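Local coordinates for protein sugar-binding transcriptional regulator, LACI family (Escherichia coli K12, PDB 3DBI) that represses the cryptic asc operon by binding specific DNA sequences, as a member of the LacI family of sugar-binding transcriptional regulators, at residues A[117-122]-A[142-147]; A[61-66]-A[95-100]; A[134-139]-A[153-158]; A[65-70]-A[123-128]. All blocks are in the same frame, centred on the assembly; numbering follows the deposited sequence.

Contact 1 of 4, residues A[117-122]-A[142-147]; sequences DLRCDA and HSQPIM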
# COMPACT_ATOMS: atom_id res chain seq x y z
N ASP A 117 -20.69 16.91 -15.48
CA ASP A 117 -21.21 18.29 -15.45
C ASP A 117 -20.13 19.33 -15.72
O ASP A 117 -20.40 20.35 -16.34
CB ASP A 117 -21.88 18.59 -14.10
CG ASP A 117 -23.20 17.85 -13.92
OD1 ASP A 117 -23.71 17.26 -14.89
OD2 ASP A 117 -23.72 17.85 -12.78
N LEU A 118 -18.91 19.06 -15.24
CA LEU A 118 -17.75 19.90 -15.53
C LEU A 118 -17.19 19.64 -16.92
O LEU A 118 -16.27 20.33 -17.36
CB LEU A 118 -16.64 19.68 -14.50
CG LEU A 118 -16.75 20.30 -13.11
CD1 LEU A 118 -15.50 19.95 -12.33
CD2 LEU A 118 -16.92 21.81 -13.19
N ARG A 119 -17.71 18.61 -17.56
CA ARG A 119 -17.34 18.27 -18.91
C ARG A 119 -15.92 17.77 -19.08
O ARG A 119 -15.19 18.26 -19.91
CB ARG A 119 -17.62 19.43 -19.85
CG ARG A 119 -18.86 19.24 -20.70
CD ARG A 119 -19.66 20.50 -20.78
NE ARG A 119 -19.08 21.53 -19.93
CZ ARG A 119 -18.39 22.57 -20.38
NH1 ARG A 119 -17.89 23.44 -19.52
NH2 ARG A 119 -18.20 22.74 -21.68
N CYS A 120 -15.57 16.77 -18.32
CA CYS A 120 -14.40 15.96 -18.60
C CYS A 120 -14.67 15.18 -19.86
O CYS A 120 -15.77 14.67 -20.04
CB CYS A 120 -14.15 14.96 -17.48
SG CYS A 120 -13.63 15.69 -15.97
N ASP A 121 -13.66 15.08 -20.71
CA ASP A 121 -13.73 14.26 -21.91
C ASP A 121 -13.91 12.78 -21.59
O ASP A 121 -14.52 12.05 -22.36
CB ASP A 121 -12.46 14.45 -22.75
CG ASP A 121 -12.20 15.91 -23.10
OD1 ASP A 121 -11.04 16.24 -23.41
OD2 ASP A 121 -13.14 16.73 -23.06
N ALA A 122 -13.38 12.35 -20.44
CA ALA A 122 -13.41 10.95 -20.02
C ALA A 122 -13.32 10.81 -18.49
O ALA A 122 -12.79 11.68 -17.81
CB ALA A 122 -12.29 10.19 -20.68
N HIS A 142 -24.34 8.96 -22.11
CA HIS A 142 -23.29 9.97 -22.33
C HIS A 142 -22.27 9.61 -23.40
O HIS A 142 -21.84 8.46 -23.50
CB HIS A 142 -22.58 10.30 -21.01
CG HIS A 142 -23.48 10.89 -19.97
ND1 HIS A 142 -24.16 10.13 -19.04
CD2 HIS A 142 -23.83 12.18 -19.72
CE1 HIS A 142 -24.88 10.91 -18.26
NE2 HIS A 142 -24.69 12.16 -18.65
N SER A 143 -21.87 10.60 -24.18
CA SER A 143 -20.85 10.42 -25.23
C SER A 143 -19.40 10.39 -24.70
O SER A 143 -18.49 9.93 -25.41
CB SER A 143 -20.99 11.49 -26.31
OG SER A 143 -20.55 12.76 -25.85
N GLN A 144 -19.19 10.89 -23.48
CA GLN A 144 -17.90 10.79 -22.80
C GLN A 144 -17.68 9.38 -22.24
O GLN A 144 -18.51 8.88 -21.48
CB GLN A 144 -17.79 11.80 -21.67
CG GLN A 144 -17.95 13.25 -22.09
CD GLN A 144 -19.30 13.83 -21.71
OE1 GLN A 144 -20.34 13.18 -21.87
NE2 GLN A 144 -19.28 15.05 -21.20
N PRO A 145 -16.56 8.73 -22.63
CA PRO A 145 -16.22 7.38 -22.15
C PRO A 145 -16.02 7.31 -20.65
O PRO A 145 -15.24 8.07 -20.09
CB PRO A 145 -14.90 7.06 -22.86
CG PRO A 145 -14.82 8.01 -24.00
CD PRO A 145 -15.57 9.24 -23.59
N ILE A 146 -16.75 6.41 -20.00
CA ILE A 146 -16.53 6.09 -18.61
C ILE A 146 -15.85 4.72 -18.59
O ILE A 146 -16.44 3.73 -19.01
CB ILE A 146 -17.86 6.10 -17.84
CG1 ILE A 146 -18.48 7.49 -17.93
CG2 ILE A 146 -17.66 5.69 -16.37
CD1 ILE A 146 -19.97 7.47 -18.00
N MSE A 147 -14.61 4.70 -18.12
CA MSE A 147 -13.81 3.47 -18.08
C MSE A 147 -13.90 2.83 -16.71
O MSE A 147 -13.85 3.53 -15.69
CB MSE A 147 -12.35 3.75 -18.42
CG MSE A 147 -12.12 4.59 -19.67
SE MSE A 147 -12.72 3.82 -21.37
CE MSE A 147 -11.87 2.08 -21.27

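Contact 2 of 4, residues A[61-66]-A[95-100]; sequences TQTLGL and QLLLAD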
# COMPACT_ATOMS: atom_id res chain seq x y z
N THR A 61 -12.76 19.74 -23.65
CA THR A 61 -12.21 20.72 -22.72
C THR A 61 -10.74 20.41 -22.41
O THR A 61 -10.09 21.16 -21.69
CB THR A 61 -13.00 20.71 -21.40
OG1 THR A 61 -13.18 19.36 -20.96
CG2 THR A 61 -14.37 21.37 -21.58
N GLN A 62 -10.25 19.31 -22.99
CA GLN A 62 -8.94 18.72 -22.69
C GLN A 62 -8.80 18.42 -21.19
O GLN A 62 -7.92 18.94 -20.51
CB GLN A 62 -7.78 19.59 -23.23
CG GLN A 62 -7.83 19.83 -24.75
CD GLN A 62 -7.39 18.62 -25.56
OE1 GLN A 62 -6.22 18.51 -25.94
NE2 GLN A 62 -8.32 17.71 -25.83
N THR A 63 -9.70 17.56 -20.70
CA THR A 63 -9.82 17.28 -19.28
C THR A 63 -10.14 15.81 -19.06
O THR A 63 -10.98 15.23 -19.76
CB THR A 63 -10.93 18.14 -18.63
OG1 THR A 63 -10.72 19.52 -18.94
CG2 THR A 63 -10.93 17.99 -17.13
N LEU A 64 -9.47 15.22 -18.08
CA LEU A 64 -9.65 13.83 -17.72
C LEU A 64 -10.15 13.74 -16.30
O LEU A 64 -9.72 14.50 -15.44
CB LEU A 64 -8.31 13.11 -17.83
CG LEU A 64 -8.34 11.74 -18.49
CD1 LEU A 64 -7.28 11.76 -19.56
CD2 LEU A 64 -8.11 10.63 -17.47
N GLY A 65 -11.06 12.81 -16.04
CA GLY A 65 -11.66 12.67 -14.72
C GLY A 65 -11.31 11.35 -14.06
O GLY A 65 -11.20 10.32 -14.72
N LEU A 66 -11.12 11.40 -12.75
CA LEU A 66 -10.88 10.19 -11.98
C LEU A 66 -11.67 10.26 -10.67
O LEU A 66 -11.63 11.26 -9.96
CB LEU A 66 -9.39 10.00 -11.72
CG LEU A 66 -8.92 8.89 -10.77
CD1 LEU A 66 -9.29 7.51 -11.29
CD2 LEU A 66 -7.42 8.98 -10.56
N GLN A 95 -5.77 18.18 -18.42
CA GLN A 95 -5.89 18.33 -16.98
C GLN A 95 -6.52 17.09 -16.35
O GLN A 95 -7.44 16.50 -16.92
CB GLN A 95 -6.75 19.54 -16.64
CG GLN A 95 -6.19 20.87 -17.10
CD GLN A 95 -7.09 22.04 -16.76
OE1 GLN A 95 -7.98 21.94 -15.90
NE2 GLN A 95 -6.87 23.17 -17.43
N LEU A 96 -6.00 16.68 -15.19
CA LEU A 96 -6.58 15.57 -14.44
C LEU A 96 -7.35 16.05 -13.21
O LEU A 96 -6.77 16.62 -12.28
CB LEU A 96 -5.51 14.53 -14.05
CG LEU A 96 -6.03 13.27 -13.34
CD1 LEU A 96 -7.02 12.48 -14.22
CD2 LEU A 96 -4.88 12.38 -12.90
N LEU A 97 -8.66 15.80 -13.22
CA LEU A 97 -9.58 16.21 -12.14
C LEU A 97 -9.96 15.04 -11.26
O LEU A 97 -10.31 13.97 -11.76
CB LEU A 97 -10.87 16.79 -12.74
CG LEU A 97 -11.12 18.29 -12.99
CD1 LEU A 97 -11.44 19.00 -11.69
CD2 LEU A 97 -9.97 18.98 -13.70
N LEU A 98 -9.89 15.23 -9.95
CA LEU A 98 -10.36 14.22 -9.00
C LEU A 98 -11.74 14.53 -8.46
O LEU A 98 -12.09 15.69 -8.26
CB LEU A 98 -9.39 14.04 -7.84
CG LEU A 98 -8.00 13.48 -8.15
CD1 LEU A 98 -7.37 12.91 -6.90
CD2 LEU A 98 -8.05 12.42 -9.24
N ALA A 99 -12.53 13.48 -8.25
CA ALA A 99 -13.80 13.61 -7.56
C ALA A 99 -13.87 12.54 -6.50
O ALA A 99 -13.45 11.40 -6.73
CB ALA A 99 -14.94 13.48 -8.53
N ASP A 100 -14.41 12.91 -5.34
CA ASP A 100 -14.49 12.02 -4.20
C ASP A 100 -15.76 11.17 -4.30
O ASP A 100 -16.88 11.68 -4.18
CB ASP A 100 -14.45 12.84 -2.91
CG ASP A 100 -14.47 11.99 -1.65
OD1 ASP A 100 -14.25 10.76 -1.73
OD2 ASP A 100 -14.72 12.57 -0.58

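Contact 3 of 4, residues A[134-139]-A[153-158]; sequences EIDDII and LRKNSS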
# COMPACT_ATOMS: atom_id res chain seq x y z
N GLU A 134 -25.74 -0.31 -13.33
CA GLU A 134 -25.99 1.12 -13.23
C GLU A 134 -24.99 1.90 -14.09
O GLU A 134 -25.37 2.86 -14.76
CB GLU A 134 -25.95 1.60 -11.77
CG GLU A 134 -27.06 1.04 -10.89
CD GLU A 134 -27.07 1.64 -9.48
OE1 GLU A 134 -26.77 0.90 -8.52
OE2 GLU A 134 -27.39 2.84 -9.36
N ILE A 135 -23.73 1.46 -14.09
CA ILE A 135 -22.68 2.13 -14.87
C ILE A 135 -22.93 1.98 -16.38
O ILE A 135 -22.73 2.93 -17.15
CB ILE A 135 -21.26 1.66 -14.47
CG1 ILE A 135 -20.96 2.05 -13.02
CG2 ILE A 135 -20.20 2.30 -15.36
CD1 ILE A 135 -19.80 1.28 -12.38
N ASP A 136 -23.40 0.80 -16.79
CA ASP A 136 -23.85 0.57 -18.17
C ASP A 136 -24.88 1.61 -18.64
O ASP A 136 -24.76 2.13 -19.76
CB ASP A 136 -24.43 -0.83 -18.32
CG ASP A 136 -23.45 -1.81 -18.97
OD1 ASP A 136 -22.78 -1.44 -19.95
OD2 ASP A 136 -23.38 -2.97 -18.49
N ASP A 137 -25.85 1.91 -17.78
CA ASP A 137 -26.87 2.93 -18.04
C ASP A 137 -26.25 4.32 -18.24
O ASP A 137 -26.59 5.01 -19.20
CB ASP A 137 -27.92 2.98 -16.91
CG ASP A 137 -28.81 1.74 -16.87
OD1 ASP A 137 -28.93 1.03 -17.89
OD2 ASP A 137 -29.40 1.48 -15.79
N ILE A 138 -25.33 4.70 -17.35
CA ILE A 138 -24.65 6.00 -17.42
C ILE A 138 -23.84 6.14 -18.71
O ILE A 138 -23.85 7.19 -19.36
CB ILE A 138 -23.78 6.29 -16.15
CG1 ILE A 138 -24.62 6.13 -14.87
CG2 ILE A 138 -23.19 7.69 -16.19
CD1 ILE A 138 -23.82 6.12 -13.59
N ILE A 139 -23.16 5.06 -19.10
CA ILE A 139 -22.40 5.02 -20.36
C ILE A 139 -23.29 5.19 -21.60
O ILE A 139 -22.92 5.87 -22.56
CB ILE A 139 -21.53 3.72 -20.47
CG1 ILE A 139 -20.39 3.75 -19.45
CG2 ILE A 139 -20.95 3.55 -21.89
CD1 ILE A 139 -19.67 2.43 -19.28
N LEU A 153 -18.41 -5.27 -17.34
CA LEU A 153 -19.67 -4.71 -17.81
C LEU A 153 -20.37 -5.66 -18.79
O LEU A 153 -19.72 -6.23 -19.68
CB LEU A 153 -19.45 -3.35 -18.47
CG LEU A 153 -19.01 -2.16 -17.61
CD1 LEU A 153 -18.51 -1.04 -18.49
CD2 LEU A 153 -20.13 -1.68 -16.71
N ARG A 154 -21.67 -5.82 -18.70
CA ARG A 154 -22.33 -6.76 -19.57
C ARG A 154 -22.58 -6.20 -20.93
O ARG A 154 -22.35 -6.85 -21.91
CB ARG A 154 -23.62 -7.27 -18.96
CG ARG A 154 -23.60 -7.32 -17.48
CD ARG A 154 -23.70 -8.72 -17.00
NE ARG A 154 -25.08 -9.16 -17.00
CZ ARG A 154 -26.10 -8.33 -17.00
NH1 ARG A 154 -27.34 -8.79 -17.01
NH2 ARG A 154 -25.88 -7.02 -17.00
N LYS A 155 -22.97 -4.96 -21.05
CA LYS A 155 -23.21 -4.49 -22.39
C LYS A 155 -22.04 -3.76 -22.95
O LYS A 155 -21.51 -4.12 -23.98
CB LYS A 155 -24.46 -3.65 -22.47
CG LYS A 155 -24.59 -2.88 -23.75
CD LYS A 155 -25.65 -1.84 -23.62
CE LYS A 155 -25.89 -1.13 -24.92
NZ LYS A 155 -27.03 -0.22 -24.80
N ASN A 156 -21.62 -2.70 -22.30
CA ASN A 156 -20.52 -1.92 -22.89
C ASN A 156 -19.14 -2.45 -22.48
O ASN A 156 -18.34 -1.74 -21.87
CB ASN A 156 -20.64 -0.45 -22.49
CG ASN A 156 -21.90 0.21 -23.02
OD1 ASN A 156 -21.94 0.63 -24.18
ND2 ASN A 156 -22.92 0.32 -22.18
N SER A 157 -18.85 -3.70 -22.85
CA SER A 157 -17.73 -4.45 -22.28
C SER A 157 -16.35 -3.93 -22.69
O SER A 157 -15.35 -4.24 -22.05
CB SER A 157 -17.86 -5.93 -22.61
OG SER A 157 -17.65 -6.15 -23.99
N SER A 158 -16.30 -3.14 -23.75
CA SER A 158 -15.06 -2.50 -24.16
C SER A 158 -14.67 -1.32 -23.25
O SER A 158 -13.53 -0.86 -23.27
CB SER A 158 -15.12 -2.08 -25.63
OG SER A 158 -16.34 -1.42 -25.93

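Contact 4 of 4, residues A[65-70]-A[123-128]; sequences GLVVTN and IMIYPR. With PO4 (phosphate ion), chain D.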
# COMPACT_ATOMS: atom_id res chain seq x y z
N GLY A 65 -11.06 12.81 -16.04
CA GLY A 65 -11.66 12.67 -14.72
C GLY A 65 -11.31 11.35 -14.06
O GLY A 65 -11.20 10.32 -14.72
N LEU A 66 -11.12 11.40 -12.75
CA LEU A 66 -10.88 10.19 -11.98
C LEU A 66 -11.67 10.26 -10.67
O LEU A 66 -11.63 11.26 -9.96
CB LEU A 66 -9.39 10.00 -11.72
CG LEU A 66 -8.92 8.89 -10.77
CD1 LEU A 66 -9.29 7.51 -11.29
CD2 LEU A 66 -7.42 8.98 -10.56
N VAL A 67 -12.43 9.19 -10.40
CA VAL A 67 -13.18 9.08 -9.17
C VAL A 67 -12.32 8.40 -8.10
O VAL A 67 -11.89 7.26 -8.28
CB VAL A 67 -14.50 8.27 -9.36
CG1 VAL A 67 -15.22 8.09 -8.03
CG2 VAL A 67 -15.42 8.97 -10.37
N VAL A 68 -12.07 9.10 -7.01
CA VAL A 68 -11.39 8.53 -5.85
C VAL A 68 -12.40 7.66 -5.13
O VAL A 68 -13.46 8.13 -4.76
CB VAL A 68 -10.87 9.63 -4.89
CG1 VAL A 68 -10.06 9.03 -3.77
CG2 VAL A 68 -10.06 10.65 -5.65
N THR A 69 -12.08 6.39 -4.94
CA THR A 69 -13.00 5.49 -4.23
C THR A 69 -12.36 4.90 -2.99
O THR A 69 -11.14 5.00 -2.79
CB THR A 69 -13.50 4.32 -5.13
OG1 THR A 69 -12.39 3.65 -5.70
CG2 THR A 69 -14.42 4.83 -6.23
N ASN A 70 -13.18 4.24 -2.18
CA ASN A 70 -12.74 3.59 -0.94
C ASN A 70 -11.93 2.31 -1.19
O ASN A 70 -12.18 1.28 -0.56
CB ASN A 70 -13.95 3.30 -0.05
CG ASN A 70 -13.60 3.25 1.42
OD1 ASN A 70 -12.51 3.67 1.83
ND2 ASN A 70 -14.52 2.72 2.23
N ILE A 123 -13.83 9.70 -17.97
CA ILE A 123 -13.85 9.43 -16.54
C ILE A 123 -13.40 8.00 -16.30
O ILE A 123 -13.81 7.09 -17.01
CB ILE A 123 -15.27 9.66 -15.95
CG1 ILE A 123 -15.63 11.15 -15.99
CG2 ILE A 123 -15.38 9.15 -14.51
CD1 ILE A 123 -17.09 11.40 -16.12
N MSE A 124 -12.53 7.80 -15.30
CA MSE A 124 -12.09 6.46 -14.93
C MSE A 124 -12.48 6.19 -13.49
O MSE A 124 -12.39 7.09 -12.65
CB MSE A 124 -10.58 6.33 -15.10
CG MSE A 124 -9.99 7.17 -16.22
SE MSE A 124 -8.11 6.88 -16.38
CE MSE A 124 -8.24 5.13 -17.24
N ILE A 125 -12.89 4.96 -13.22
CA ILE A 125 -13.36 4.57 -11.90
C ILE A 125 -13.08 3.08 -11.61
O ILE A 125 -13.17 2.24 -12.50
CB ILE A 125 -14.88 4.92 -11.72
CG1 ILE A 125 -15.40 4.54 -10.32
CG2 ILE A 125 -15.75 4.30 -12.84
CD1 ILE A 125 -16.77 5.12 -9.97
N TYR A 126 -12.68 2.80 -10.38
CA TYR A 126 -12.72 1.46 -9.81
C TYR A 126 -13.78 1.50 -8.71
O TYR A 126 -13.51 1.90 -7.59
CB TYR A 126 -11.33 1.06 -9.28
CG TYR A 126 -11.25 -0.22 -8.46
CD1 TYR A 126 -12.17 -1.27 -8.63
CD2 TYR A 126 -10.22 -0.40 -7.53
CE1 TYR A 126 -12.08 -2.44 -7.86
CE2 TYR A 126 -10.12 -1.56 -6.77
CZ TYR A 126 -11.04 -2.58 -6.94
OH TYR A 126 -10.93 -3.74 -6.18
N PRO A 127 -15.02 1.11 -9.06
CA PRO A 127 -16.17 1.24 -8.16
C PRO A 127 -16.25 0.18 -7.05
O PRO A 127 -16.19 -1.02 -7.32
CB PRO A 127 -17.36 1.12 -9.11
CG PRO A 127 -16.87 0.30 -10.24
CD PRO A 127 -15.40 0.54 -10.36
N ARG A 128 -16.39 0.66 -5.82
CA ARG A 128 -16.54 -0.22 -4.66
C ARG A 128 -18.03 -0.55 -4.43
O ARG A 128 -18.38 -1.70 -4.16
CB ARG A 128 -15.86 0.43 -3.42
CG ARG A 128 -16.35 0.04 -2.01
CD ARG A 128 -16.08 -1.40 -1.57
NE ARG A 128 -14.74 -1.85 -1.90
CZ ARG A 128 -14.46 -2.88 -2.70
NH1 ARG A 128 -15.44 -3.61 -3.24
NH2 ARG A 128 -13.19 -3.18 -2.94
P PO4 D . -13.40 -5.91 -4.87
O1 PO4 D . -13.33 -4.44 -5.21
O2 PO4 D . -12.02 -6.49 -4.80
O3 PO4 D . -14.07 -6.08 -3.53
O4 PO4 D . -14.19 -6.61 -5.95
O HOH W 1 -11.88 4.65 -8.52
O HOH W 2 -12.05 -1.38 -0.95

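Contact 1 of 4, residues A[117-122]-A[142-147]
The backbone oxygen of Asp-121 is closed in by carbon from the opposite segment: Pro-145 CD lies 3.2 Å from Asp-121 O, and Gln-144 CB meets the same oxygen at 3.4 Å. No hydrogen bond crosses between 117-122 and 142-147; they meet through methylenes set before carbonyl oxygens. Gln-144 does most of this. Its CG stands anti to its own carbonyl carbon (chi1 -59°), which brings that methylene up to the oxygen end of the neighbouring carbonyl, Gln-144 CG to Cys-120 O 3.3 Å. The chain then bends at chi2 and carries the amide alongside Arg-119, where Gln-144 NE2 passes Arg-119 CG at 4.2 Å. A glycine here, without CB and CG, would probably leave Cys-120 O without its methylene neighbour, Asp-121 O with Pro-145 CD alone of the two, and a gap beside Leu-116, which the glutamine side chain also touches. Arg-119 ends helix 105-117 in a Schellman motif, its positive phi (69°) turning the chain out of the last helical turn toward the short loop that leads to strand 122-125. Ala-122 and Pro-145 are neighbours where the two parallel strands of a beta-alpha-beta crossover begin; helix 132-141 links strands 122-125 and 146-149. Across this pair Ala-122 CA points a C-H at Pro-145 O, 3.4 Å away, an oxygen that also accepts the backbone N-H of Ile-123. The carboxylate of Asp-121 has its partners elsewhere: it forms a salt bridge with Arg-94 and accepts backbone N-H groups of Thr-61 and Thr-63.

Contact 2 of 4, residues A[61-66]-A[95-100]
Leu-64 is gripped through both its backbone polar atoms by the neighbouring strand: Leu-64 N donates to Gln-95 O at 2.7 Å, and Leu-64 O takes the N-H of Leu-97 in an almost straight bond (2.8 Å, 177°). Leu-66 repeats the pattern, its N bonded to Leu-97 O and its O to the N-H of Ala-99, while Gln-95 N starts the ladder on Gln-62 O at 3.1 Å. The strands run parallel with a 28° twist. On one face Thr-63 CG2, anti to the backbone N, is swung onto Leu-97 CD2 at 3.7 Å. On the other, Leu-66 and Leu-98 run alongside each other in the same direction, with Leu-66 CB 3.7 Å from Leu-98 CD2. From the paired position on strand 95-100, Leu-96 CD1 reaches Leu-64 CB at 3.9 Å. Outside this first shell, Thr-63 also touches Cys-120, and Leu-64 touches Arg-94, both in loops beside the strand ends. Helix 77-91 links the two strands into a beta-alpha-beta unit and packs on the face of Leu-64, Leu-66 and Leu-96, whereas helix 105-117 covers Leu-97 and Ala-99. Strand 63-68 continues the sheet to strand 122-125; beyond strand 95-100, Leu-96 to Leu-98 pair antiparallel with a strand of the second subunit, so the sheet runs on through the dimer.

Contact 3 of 4, residues A[134-139]-A[153-158]
The carboxylate of Asp-136 collects the N-H groups of a tight loop. Its OD1 takes two: Asn-156 N at 2.9 Å on the syn side and Asn-156 ND2 at 2.8 Å on the anti side, each somewhat out of the carboxylate plane. OD2 accepts Lys-155 N over 3.3 Å, long but straight (178°) and well tilted from that plane, and Arg-154 N adds a weak bond to the same oxygen. Donors on both oxygens fix the rotation of the carboxylate, and so many N-H donors would probably favour its ionised form. An alanine in its place would probably leave the backbone N-H groups of Lys-155 and Asn-156 without their acceptor and give the loop more freedom to shift against the helix. Asn-156 is the centre of an inverse gamma turn; with CG anti to its carbonyl carbon (chi1 -64°), its side chain runs antiparallel alongside that of Asp-136, the amide and carboxylate planes 45° apart, and ND2 also reaches Asp-140. Among the charged chains, Lys-155 and Arg-154 send their ends to other acids of the helix, Asp-140 and Asp-133, in salt bridges. The apolar contacts lie beside these bonds. Ile-139 and Leu-153 meet tip to tip, CD1 to CD1 at 3.7 Å; Leu-153 CD2 rests 4.2 Å from Ile-135 CB; and Ile-139 CG2 packs on the amide carbon, Asn-156 CG, at 3.7 Å. Helix 132-141 is thus tied to the loop between strands 146-149 and 160-161, while Ile-135 and Ile-139 pack on strand 146-149 and Ile-138 touches helix 105-117.

Contact 4 of 4, residues A[65-70]-A[123-128]
Thr-69 holds OG1 between its backbone N and carbonyl carbon (chi1 53°), a turn that sets the hydroxyl on the carbonyl of Tyr-126, OG1 to O 2.8 Å; OG1 is also hydrogen-bonded to Thr-71. Arg-128 folds back at chi2 and chi3, and its guanidinium meets a phosphate ion edge-on: NH2 bonds phosphate O1 at 2.6 Å and NH1 bonds O3 at 2.8 Å. A weak bond from Tyr-126 OH reaches the same O1. Two waters join the segments. One donates to Val-67 O and accepts from Tyr-126 N where the strands part; the other donates to Asn-70 O and accepts from Arg-128 NE. Further back the strands pair parallel, Val-67 N to Met-124 O at 3.1 Å and Met-124 N to Gly-65 O, while Val-67 CG1 lies alongside Ile-125 CD1 at 3.9 Å. The phosphate, probably from the crystallisation liquor, is also bound by His-74, Arg-151, Ser-193 and Thr-195. Loops leaving the C-terminal ends of parallel strands thus line an anion site in the cleft between two lobes, the place where LacI-family regulators characteristically bind their effectors.

In the fold
From the N terminus, contact 2 closes first, pairing strand 63-68 with strand 95-100 after helix 77-91. Contact 4 opens from the same strand, sharing Gly-65 and Leu-66, and closes a longer loop onto strand 122-125, with the second strand of contact 2 inside its span. Contact 1 crosses contact 4, since 117-122 falls between the two segments of contact 4 and 142-147 after them; it brings the start of strand 146-149 up beside the start of strand 122-125. Contact 3 crosses contact 1 in turn, joining helix 132-141 to the loop after strand 146-149, and follows contacts 2 and 4 in series. Contacts 1, 2 and 4 tie one parallel sheet together; contact 3 fastens a covering helix at its flank, with Ile-135 touching Pro-127 of contact 4.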